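Local coordinates for protein glycoside Hydrolase (PDB 5T99) that probably hydrolyses galactosidic linkages in agarose-derived oligosaccharides, as a family 2 glycoside hydrolase of a human gut Bacteroides, at residues A[612-617]-A[630-635]; A[636-641]-A[675-680]; A[686-691]-A[703-708]. All coordinates share one frame; numbering follows the deposited sequence.

Overall arrangement
All three contacts belong to one compact beta-sandwich. Interaction 1 pairs two strands of a three-stranded sheet, interaction 3 pairs two strands of the four-stranded sheet facing it, and interaction 2 is packing from one sheet to the other. Centres of interactions 1 and 2 lie about 7 Å apart, those of 1 and 3 about 12 Å, those of 2 and 3 about 14 Å. V631 N meets L677 O at 2.8 Å, linking 1 to 2, while F641 N meets T689 O at 2.7 Å, linking 2 to 3. None of the residues lining the galacto-isofagomine pocket, among them E417 and E494, belongs to these segments.

Interaction 1 (A[612-617]-A[630-635]); sequences MVHILP and YVYTNC
H614 with Y632 and L616 with Y630 are hydrogen-bonded pairs of an antiparallel ladder, in which the axes of the short strands 613-616 and 630-633 approach to 4.7 Å, their directions 163° apart. I615 and V631 form the non-hydrogen-bonded pair between them, on the opposite face of the sheet. L616 reaches across to two residues. With CG lying between the backbone N and the carbonyl carbon (chi1 56°), both methyls swing onto the other strand: CD2 rests on Y630 CB at 3.6 Å, and CD1 sits over one face of the Y632 ring, a CH-pi contact 4.0 Å from the ring centroid and displaced toward the rim. On the reverse face V613 CG2 meets V631 CG1 at 3.5 Å. Where the ladder runs out, side chains take over the bonding. M612 N donates to N634 OD1 at 2.9 Å, and M612 O receives T633 OG1 at 2.6 Å, the hydroxyl approaching nearly in line with the C=O bond. That same OG1 accepts from C635 N at 3.0 Å, closing an ST turn, so one hydroxyl ties the turn to the partner strand. N634 ND2 in turn bonds to the carbonyls of T608 and K610; with both ends of the amide engaged, its rotation is fixed. H614 points its NE2 at D598 and stacks its ring on Y601. Helix 598-607 thus covers the face of H614, L616 and Y632, and M612 beside it touches the same helix, while V613, I615 and V631 pack against strands 687-693 and 699-706 of the facing sheet, and strand 677-682 flanks 626-633 on its other side.

Interaction 2 (A[636-641]-A[675-680]); sequences YEAELF and YRLSWD
W679 and L640 meet flat side against aliphatic chain, and A638 adds its carbonyl and methyl beside them. The L640 side chain lies along the indole: CB sits over the five-membered ring, 3.7 Å from its centroid and 17° off the normal, and CD2 presses on CG of W679 at 3.4 Å. L640 carries CG anti to its backbone N (chi1 -165°), and the leucine and the indole run antiparallel past one another, which spreads the leucine over the indole face. The six-membered ring reaches further back along the strand, where A638 O lies in the plane of the indole at its edge, 3.5 Å from W679 CZ2. The small methyl of A638 touches L677 CD1 at 3.6 Å. Strands 637-641 and 677-680 belong to opposite sheets of a beta-sandwich: their axes come no nearer than 8.8 Å and run only 22° from parallel, so it is side chains, and not backbone bonds, that join them. On the strand of A638 and L640, a classic beta bulge places Y636 and E637 together against Y693. The indole has polar neighbours of its own, NE1 bonding to G648 O and the ring making a cation-pi contact with R650. V631 also packs on W679, from the neighbouring strand 626-633, while L640 touches L688 and A638 touches V690, both on strand 687-693.

Interaction 3 (A[686-691]-A[703-708]); sequences GELTVK and KTIRTA
T689 and T704 touch through their hydroxyls, OG1 to OG1 at 2.7 Å, a hydrogen bond in which either may donate. They form a non-hydrogen-bonded pair of the ladder, so this side-chain bond spans a step where the backbones make none. On the same face E687 and R706 run alongside each other, both extending in one direction, and form a salt bridge from E687 OE1 to R706 NE at 3.0 Å. The planes of carboxylate and guanidinium are turned 66° apart, and a single oxygen does the gripping. The glutamate takes the position with CG between backbone N and carbonyl carbon (chi1 78°), then runs out extended, which carries OE1 over to the arginine. T704 CG2 lies above one face of that guanidinium. On the other face L688 CB rests on I705 CG1 at 4.0 Å. Behind these side chains is regular antiparallel pairing: L688 with I705 and V690 with K703 are each joined by two backbone bonds. At the open end of the hairpin T707 N donates to G686 O at 2.8 Å, and G686 N returns a bond to T707 OG1, also at 2.8 Å. The backbone angles of G686 would jam a side chain against the preceding carbonyl. The T707 hydroxyl is bonded to W619 O as well; an alanine here would probably leave G686 N without its side-chain acceptor and W619 O without its tie to T707. Further out, N643 OD1 takes the N-H of E687, and L688 and I705 both pack on I615 of the facing sheet. Hydroxyl pair and ion pair thus add cross-strand links at the two non-hydrogen-bonded steps, while the face of L688, V690 and I705, shared with the outward-leading K703, packs against I615 and V613.

Interaction 1 (A[612-617]-A[630-635])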
loop_
_atom_site.group_PDB
_atom_site.type_symbol
_atom_site.label_atom_id
_atom_site.label_comp_id
_atom_site.label_asym_id
_atom_site.label_seq_id
_atom_site.Cartn_x
_atom_site.Cartn_y
_atom_site.Cartn_z
ATOM N N MET A 612 -25.842 -3.738 -6.081
ATOM C CA MET A 612 -25.778 -2.985 -4.829
ATOM C C MET A 612 -26.572 -1.687 -4.945
ATOM O O MET A 612 -27.017 -1.264 -6.034
ATOM C CB MET A 612 -24.319 -2.710 -4.392
ATOM C CG MET A 612 -23.450 -1.956 -5.410
ATOM S SD MET A 612 -23.781 -0.181 -5.672
ATOM C CE MET A 612 -23.443 0.478 -4.043
ATOM N N VAL A 613 -26.760 -1.076 -3.792
ATOM C CA VAL A 613 -27.440 0.185 -3.703
ATOM C C VAL A 613 -26.976 0.797 -2.390
ATOM O O VAL A 613 -26.723 0.081 -1.408
ATOM C CB VAL A 613 -28.977 0.004 -3.792
ATOM C CG1 VAL A 613 -29.526 -0.705 -2.559
ATOM C CG2 VAL A 613 -29.671 1.341 -3.997
ATOM N N HIS A 614 -26.800 2.109 -2.400
ATOM C CA HIS A 614 -26.372 2.833 -1.209
ATOM C C HIS A 614 -27.048 4.193 -1.212
ATOM O O HIS A 614 -27.231 4.797 -2.275
ATOM C CB HIS A 614 -24.847 2.967 -1.183
ATOM C CG HIS A 614 -24.327 3.895 -0.131
ATOM N ND1 HIS A 614 -24.012 3.474 1.142
ATOM C CD2 HIS A 614 -24.034 5.216 -0.174
ATOM C CE1 HIS A 614 -23.557 4.498 1.844
ATOM N NE2 HIS A 614 -23.559 5.566 1.066
ATOM N N ILE A 615 -27.402 4.655 -0.018
ATOM C CA ILE A 615 -28.209 5.850 0.154
ATOM C C ILE A 615 -27.471 6.807 1.093
ATOM O O ILE A 615 -26.738 6.378 2.003
ATOM C CB ILE A 615 -29.641 5.505 0.648
ATOM C CG1 ILE A 615 -30.493 6.766 0.762
ATOM C CG2 ILE A 615 -29.614 4.771 1.983
ATOM C CD1 ILE A 615 -31.978 6.487 0.868
ATOM N N LEU A 616 -27.631 8.097 0.813
ATOM C CA LEU A 616 -27.120 9.158 1.665
ATOM C C LEU A 616 -28.040 10.386 1.529
ATOM O O LEU A 616 -28.678 10.549 0.481
ATOM C CB LEU A 616 -25.634 9.465 1.361
ATOM C CG LEU A 616 -24.967 9.855 0.023
ATOM C CD1 LEU A 616 -25.337 8.948 -1.135
ATOM C CD2 LEU A 616 -25.177 11.314 -0.336
ATOM N N PRO A 617 -28.148 11.235 2.557
ATOM C CA PRO A 617 -27.378 11.186 3.810
ATOM C C PRO A 617 -28.023 10.280 4.855
ATOM O O PRO A 617 -28.794 9.403 4.491
ATOM C CB PRO A 617 -27.384 12.655 4.259
ATOM C CG PRO A 617 -28.664 13.179 3.744
ATOM C CD PRO A 617 -28.875 12.507 2.418
ATOM N N TYR A 630 -29.306 11.211 -2.309
ATOM C CA TYR A 630 -28.544 10.624 -3.405
ATOM C C TYR A 630 -28.505 9.108 -3.226
ATOM O O TYR A 630 -28.398 8.603 -2.099
ATOM C CB TYR A 630 -27.133 11.209 -3.412
ATOM C CG TYR A 630 -26.991 12.635 -3.952
ATOM C CD1 TYR A 630 -25.733 13.236 -4.023
ATOM C CD2 TYR A 630 -28.089 13.375 -4.424
ATOM C CE1 TYR A 630 -25.570 14.529 -4.514
ATOM C CE2 TYR A 630 -27.929 14.655 -4.932
ATOM C CZ TYR A 630 -26.669 15.229 -4.970
ATOM O OH TYR A 630 -26.515 16.499 -5.458
ATOM N N VAL A 631 -28.650 8.387 -4.333
ATOM C CA VAL A 631 -28.522 6.935 -4.330
ATOM C C VAL A 631 -27.502 6.537 -5.383
ATOM O O VAL A 631 -27.572 6.999 -6.527
ATOM C CB VAL A 631 -29.871 6.227 -4.593
ATOM C CG1 VAL A 631 -29.679 4.736 -4.888
ATOM C CG2 VAL A 631 -30.804 6.415 -3.403
ATOM N N TYR A 632 -26.559 5.683 -4.971
ATOM C CA TYR A 632 -25.567 5.094 -5.874
ATOM C C TYR A 632 -25.875 3.605 -6.051
ATOM O O TYR A 632 -25.965 2.868 -5.075
ATOM C CB TYR A 632 -24.144 5.301 -5.329
ATOM C CG TYR A 632 -23.789 6.738 -4.944
ATOM C CD1 TYR A 632 -24.282 7.831 -5.663
ATOM C CD2 TYR A 632 -22.933 7.000 -3.870
ATOM C CE1 TYR A 632 -23.955 9.129 -5.310
ATOM C CE2 TYR A 632 -22.597 8.302 -3.514
ATOM C CZ TYR A 632 -23.113 9.358 -4.238
ATOM O OH TYR A 632 -22.788 10.645 -3.894
ATOM N N THR A 633 -26.061 3.178 -7.290
ATOM C CA THR A 633 -26.374 1.792 -7.594
ATOM C C THR A 633 -25.775 1.424 -8.944
ATOM O O THR A 633 -25.565 2.294 -9.787
ATOM C CB THR A 633 -27.902 1.541 -7.638
ATOM O OG1 THR A 633 -28.173 0.145 -7.856
ATOM C CG2 THR A 633 -28.561 2.323 -8.761
ATOM N N ASN A 634 -25.519 0.129 -9.131
ATOM C CA ASN A 634 -25.155 -0.426 -10.441
ATOM C C ASN A 634 -26.357 -1.044 -11.160
ATOM O O ASN A 634 -26.206 -1.605 -12.241
ATOM C CB ASN A 634 -23.996 -1.431 -10.335
ATOM C CG ASN A 634 -24.213 -2.494 -9.267
ATOM O OD1 ASN A 634 -25.260 -2.537 -8.607
ATOM N ND2 ASN A 634 -23.211 -3.356 -9.084
ATOM N N CYS A 635 -27.548 -0.919 -10.581
ATOM C CA CYS A 635 -28.782 -1.432 -11.195
ATOM C C CYS A 635 -29.428 -0.434 -12.164
ATOM O O CYS A 635 -29.147 0.758 -12.143
ATOM C CB CYS A 635 -29.789 -1.824 -10.110
ATOM S SG CYS A 635 -29.170 -3.047 -8.939
#

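Interaction 2 (A[636-641]-A[675-680])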
loop_
_atom_site.group_PDB
_atom_site.type_symbol
_atom_site.label_atom_id
_atom_site.label_comp_id
_atom_site.label_asym_id
_atom_site.label_seq_id
_atom_site.Cartn_x
_atom_site.Cartn_y
_atom_site.Cartn_z
ATOM N N TYR A 636 -30.299 -0.950 -13.014
ATOM C CA TYR A 636 -30.967 -0.151 -14.027
ATOM C C TYR A 636 -31.719 1.073 -13.453
ATOM O O TYR A 636 -31.667 2.159 -14.049
ATOM C CB TYR A 636 -31.904 -1.051 -14.826
ATOM C CG TYR A 636 -32.838 -0.322 -15.742
ATOM C CD1 TYR A 636 -32.409 0.126 -16.991
ATOM C CD2 TYR A 636 -34.163 -0.085 -15.369
ATOM C CE1 TYR A 636 -33.270 0.804 -17.841
ATOM C CE2 TYR A 636 -35.031 0.580 -16.215
ATOM C CZ TYR A 636 -34.583 1.030 -17.447
ATOM O OH TYR A 636 -35.450 1.703 -18.286
ATOM N N GLU A 637 -32.389 0.900 -12.310
ATOM C CA GLU A 637 -33.162 1.985 -11.662
ATOM C C GLU A 637 -33.293 1.797 -10.148
ATOM O O GLU A 637 -32.983 0.737 -9.619
ATOM C CB GLU A 637 -34.570 2.085 -12.267
ATOM C CG GLU A 637 -35.515 0.957 -11.853
ATOM C CD GLU A 637 -36.809 0.934 -12.649
ATOM O OE1 GLU A 637 -37.417 -0.159 -12.766
ATOM O OE2 GLU A 637 -37.221 2.003 -13.154
ATOM N N ALA A 638 -33.785 2.823 -9.468
ATOM C CA ALA A 638 -34.097 2.719 -8.052
ATOM C C ALA A 638 -35.313 3.558 -7.676
ATOM O O ALA A 638 -35.619 4.554 -8.334
ATOM C CB ALA A 638 -32.902 3.127 -7.213
ATOM N N GLU A 639 -35.989 3.134 -6.607
ATOM C CA GLU A 639 -37.209 3.771 -6.110
ATOM C C GLU A 639 -37.032 4.046 -4.632
ATOM O O GLU A 639 -36.598 3.171 -3.895
ATOM C CB GLU A 639 -38.428 2.861 -6.337
ATOM C CG GLU A 639 -39.778 3.527 -6.049
ATOM C CD GLU A 639 -40.981 2.753 -6.582
ATOM O OE1 GLU A 639 -40.852 1.554 -6.905
ATOM O OE2 GLU A 639 -42.070 3.354 -6.670
ATOM N N LEU A 640 -37.367 5.266 -4.218
ATOM C CA LEU A 640 -37.212 5.722 -2.839
ATOM C C LEU A 640 -38.576 5.691 -2.131
ATOM O O LEU A 640 -39.603 6.039 -2.727
ATOM C CB LEU A 640 -36.635 7.140 -2.849
ATOM C CG LEU A 640 -36.051 7.712 -1.559
ATOM C CD1 LEU A 640 -34.870 6.880 -1.077
ATOM C CD2 LEU A 640 -35.608 9.154 -1.754
ATOM N N PHE A 641 -38.581 5.263 -0.868
ATOM C CA PHE A 641 -39.808 5.132 -0.078
ATOM C C PHE A 641 -39.603 5.814 1.262
ATOM O O PHE A 641 -38.665 5.463 1.973
ATOM C CB PHE A 641 -40.165 3.652 0.156
ATOM C CG PHE A 641 -40.614 2.909 -1.086
ATOM C CD1 PHE A 641 -41.968 2.812 -1.411
ATOM C CD2 PHE A 641 -39.685 2.278 -1.920
ATOM C CE1 PHE A 641 -42.388 2.116 -2.549
ATOM C CE2 PHE A 641 -40.099 1.582 -3.057
ATOM C CZ PHE A 641 -41.451 1.503 -3.373
ATOM N N TYR A 675 -24.281 9.294 -12.939
ATOM C CA TYR A 675 -23.699 8.347 -11.994
ATOM C C TYR A 675 -24.317 8.411 -10.593
ATOM O O TYR A 675 -23.915 7.652 -9.717
ATOM C CB TYR A 675 -22.178 8.571 -11.936
ATOM C CG TYR A 675 -21.556 8.515 -13.315
ATOM C CD1 TYR A 675 -21.345 7.290 -13.952
ATOM C CD2 TYR A 675 -21.219 9.682 -14.002
ATOM C CE1 TYR A 675 -20.797 7.233 -15.226
ATOM C CE2 TYR A 675 -20.673 9.637 -15.276
ATOM C CZ TYR A 675 -20.459 8.417 -15.887
ATOM O OH TYR A 675 -19.914 8.370 -17.157
ATOM N N ARG A 676 -25.270 9.327 -10.394
ATOM C CA ARG A 676 -26.036 9.442 -9.158
ATOM C C ARG A 676 -27.527 9.553 -9.486
ATOM O O ARG A 676 -27.893 10.099 -10.523
ATOM C CB ARG A 676 -25.618 10.681 -8.371
ATOM C CG ARG A 676 -24.135 10.948 -8.377
ATOM C CD ARG A 676 -23.782 12.086 -7.450
ATOM N NE ARG A 676 -22.367 12.418 -7.552
ATOM C CZ ARG A 676 -21.680 13.101 -6.643
ATOM N NH1 ARG A 676 -22.250 13.511 -5.508
ATOM N NH2 ARG A 676 -20.395 13.360 -6.861
ATOM N N LEU A 677 -28.361 9.005 -8.599
ATOM C CA LEU A 677 -29.817 9.145 -8.652
ATOM C C LEU A 677 -30.202 10.032 -7.488
ATOM O O LEU A 677 -29.631 9.897 -6.412
ATOM C CB LEU A 677 -30.512 7.789 -8.512
ATOM C CG LEU A 677 -30.221 6.709 -9.548
ATOM C CD1 LEU A 677 -30.974 5.444 -9.190
ATOM C CD2 LEU A 677 -30.593 7.161 -10.947
ATOM N N SER A 678 -31.156 10.938 -7.688
ATOM C CA SER A 678 -31.441 11.952 -6.666
ATOM C C SER A 678 -32.923 12.283 -6.478
ATOM O O SER A 678 -33.710 12.290 -7.426
ATOM C CB SER A 678 -30.663 13.241 -6.964
ATOM O OG SER A 678 -30.869 13.640 -8.302
ATOM N N TRP A 679 -33.262 12.574 -5.228
ATOM C CA TRP A 679 -34.590 13.013 -4.824
ATOM C C TRP A 679 -34.428 14.239 -3.938
ATOM O O TRP A 679 -33.425 14.356 -3.224
ATOM C CB TRP A 679 -35.287 11.912 -4.012
ATOM C CG TRP A 679 -35.722 10.702 -4.792
ATOM C CD1 TRP A 679 -36.982 10.423 -5.232
ATOM C CD2 TRP A 679 -34.907 9.589 -5.184
ATOM N NE1 TRP A 679 -37.000 9.215 -5.887
ATOM C CE2 TRP A 679 -35.741 8.680 -5.868
ATOM C CE3 TRP A 679 -33.550 9.276 -5.026
ATOM C CZ2 TRP A 679 -35.264 7.477 -6.400
ATOM C CZ3 TRP A 679 -33.076 8.085 -5.552
ATOM C CH2 TRP A 679 -33.930 7.194 -6.230
ATOM N N ASP A 680 -35.410 15.138 -3.984
ATOM C CA ASP A 680 -35.541 16.216 -3.000
ATOM C C ASP A 680 -36.694 15.862 -2.073
ATOM O O ASP A 680 -37.857 15.872 -2.485
ATOM C CB ASP A 680 -35.786 17.567 -3.682
ATOM C CG ASP A 680 -34.496 18.298 -4.015
ATOM O OD1 ASP A 680 -33.711 18.605 -3.083
ATOM O OD2 ASP A 680 -34.273 18.576 -5.211
#

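Interaction 3 (A[686-691]-A[703-708])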
loop_
_atom_site.group_PDB
_atom_site.type_symbol
_atom_site.label_atom_id
_atom_site.label_comp_id
_atom_site.label_asym_id
_atom_site.label_seq_id
_atom_site.Cartn_x
_atom_site.Cartn_y
_atom_site.Cartn_z
ATOM N N GLY A 686 -38.577 9.016 10.685
ATOM C CA GLY A 686 -38.948 7.596 10.569
ATOM C C GLY A 686 -37.945 6.829 9.724
ATOM O O GLY A 686 -36.740 6.880 10.001
ATOM N N GLU A 687 -38.428 6.130 8.690
ATOM C CA GLU A 687 -37.559 5.291 7.860
ATOM C C GLU A 687 -37.646 5.530 6.346
ATOM O O GLU A 687 -38.725 5.549 5.754
ATOM C CB GLU A 687 -37.724 3.806 8.214
ATOM C CG GLU A 687 -38.949 3.068 7.690
ATOM C CD GLU A 687 -38.984 1.610 8.163
ATOM O OE1 GLU A 687 -38.102 1.190 8.961
ATOM O OE2 GLU A 687 -39.896 0.870 7.738
ATOM N N LEU A 688 -36.467 5.702 5.750
ATOM C CA LEU A 688 -36.293 5.978 4.340
ATOM C C LEU A 688 -35.671 4.741 3.671
ATOM O O LEU A 688 -34.539 4.353 3.996
ATOM C CB LEU A 688 -35.377 7.200 4.197
ATOM C CG LEU A 688 -35.151 7.809 2.818
ATOM C CD1 LEU A 688 -36.466 8.259 2.212
ATOM C CD2 LEU A 688 -34.180 8.973 2.927
ATOM N N THR A 689 -36.409 4.118 2.754
ATOM C CA THR A 689 -35.986 2.865 2.140
ATOM C C THR A 689 -35.785 3.026 0.629
ATOM O O THR A 689 -36.613 3.617 -0.053
ATOM C CB THR A 689 -37.007 1.747 2.435
ATOM O OG1 THR A 689 -37.086 1.539 3.850
ATOM C CG2 THR A 689 -36.609 0.442 1.763
ATOM N N VAL A 690 -34.674 2.491 0.122
ATOM C CA VAL A 690 -34.365 2.523 -1.310
ATOM C C VAL A 690 -34.380 1.103 -1.852
ATOM O O VAL A 690 -33.832 0.195 -1.232
ATOM C CB VAL A 690 -33.017 3.220 -1.641
ATOM C CG1 VAL A 690 -31.817 2.549 -0.976
ATOM C CG2 VAL A 690 -32.823 3.279 -3.148
ATOM N N LYS A 691 -35.017 0.933 -3.005
ATOM C CA LYS A 691 -35.101 -0.348 -3.671
ATOM C C LYS A 691 -34.512 -0.213 -5.063
ATOM O O LYS A 691 -34.933 0.656 -5.820
ATOM C CB LYS A 691 -36.553 -0.798 -3.752
ATOM C CG LYS A 691 -37.137 -1.164 -2.399
ATOM C CD LYS A 691 -38.548 -1.726 -2.518
ATOM C CE LYS A 691 -39.182 -1.852 -1.144
ATOM N NZ LYS A 691 -40.563 -2.369 -1.232
ATOM N N LYS A 703 -31.781 -0.992 0.720
ATOM C CA LYS A 703 -31.251 -0.498 1.984
ATOM C C LYS A 703 -32.293 0.385 2.641
ATOM O O LYS A 703 -33.091 1.037 1.964
ATOM C CB LYS A 703 -29.961 0.306 1.787
ATOM C CG LYS A 703 -28.785 -0.465 1.210
ATOM C CD LYS A 703 -28.186 -1.456 2.198
ATOM C CE LYS A 703 -27.043 -2.219 1.541
ATOM N NZ LYS A 703 -26.433 -3.202 2.470
ATOM N N THR A 704 -32.264 0.394 3.969
ATOM C CA THR A 704 -33.160 1.194 4.784
ATOM C C THR A 704 -32.304 1.965 5.775
ATOM O O THR A 704 -31.415 1.382 6.401
ATOM C CB THR A 704 -34.162 0.276 5.528
ATOM O OG1 THR A 704 -35.125 -0.227 4.597
ATOM C CG2 THR A 704 -34.905 1.022 6.640
ATOM N N ILE A 705 -32.572 3.263 5.912
ATOM C CA ILE A 705 -32.009 4.063 7.017
ATOM C C ILE A 705 -33.125 4.620 7.906
ATOM O O ILE A 705 -34.223 4.920 7.429
ATOM C CB ILE A 705 -31.081 5.215 6.537
ATOM C CG1 ILE A 705 -31.792 6.155 5.557
ATOM C CG2 ILE A 705 -29.811 4.649 5.908
ATOM C CD1 ILE A 705 -31.013 7.415 5.261
ATOM N N ARG A 706 -32.821 4.765 9.191
ATOM C CA ARG A 706 -33.796 5.191 10.185
ATOM C C ARG A 706 -33.310 6.422 10.938
ATOM O O ARG A 706 -32.122 6.535 11.241
ATOM C CB ARG A 706 -34.073 4.044 11.164
ATOM C CG ARG A 706 -34.803 2.885 10.509
ATOM C CD ARG A 706 -35.129 1.779 11.492
ATOM N NE ARG A 706 -35.843 0.673 10.854
ATOM C CZ ARG A 706 -35.285 -0.287 10.105
ATOM N NH1 ARG A 706 -33.972 -0.308 9.853
ATOM N NH2 ARG A 706 -36.054 -1.243 9.585
ATOM N N THR A 707 -34.236 7.344 11.218
ATOM C CA THR A 707 -34.016 8.406 12.196
ATOM C C THR A 707 -33.686 7.722 13.512
ATOM O O THR A 707 -34.498 6.961 14.014
ATOM C CB THR A 707 -35.285 9.263 12.413
ATOM O OG1 THR A 707 -35.859 9.647 11.154
ATOM C CG2 THR A 707 -34.966 10.507 13.229
ATOM N N ALA A 708 -32.487 7.946 14.041
ATOM C CA ALA A 708 -32.065 7.324 15.300
ATOM C C ALA A 708 -32.358 8.241 16.477
ATOM O O ALA A 708 -32.357 9.451 16.332
ATOM C CB ALA A 708 -30.584 6.989 15.257
#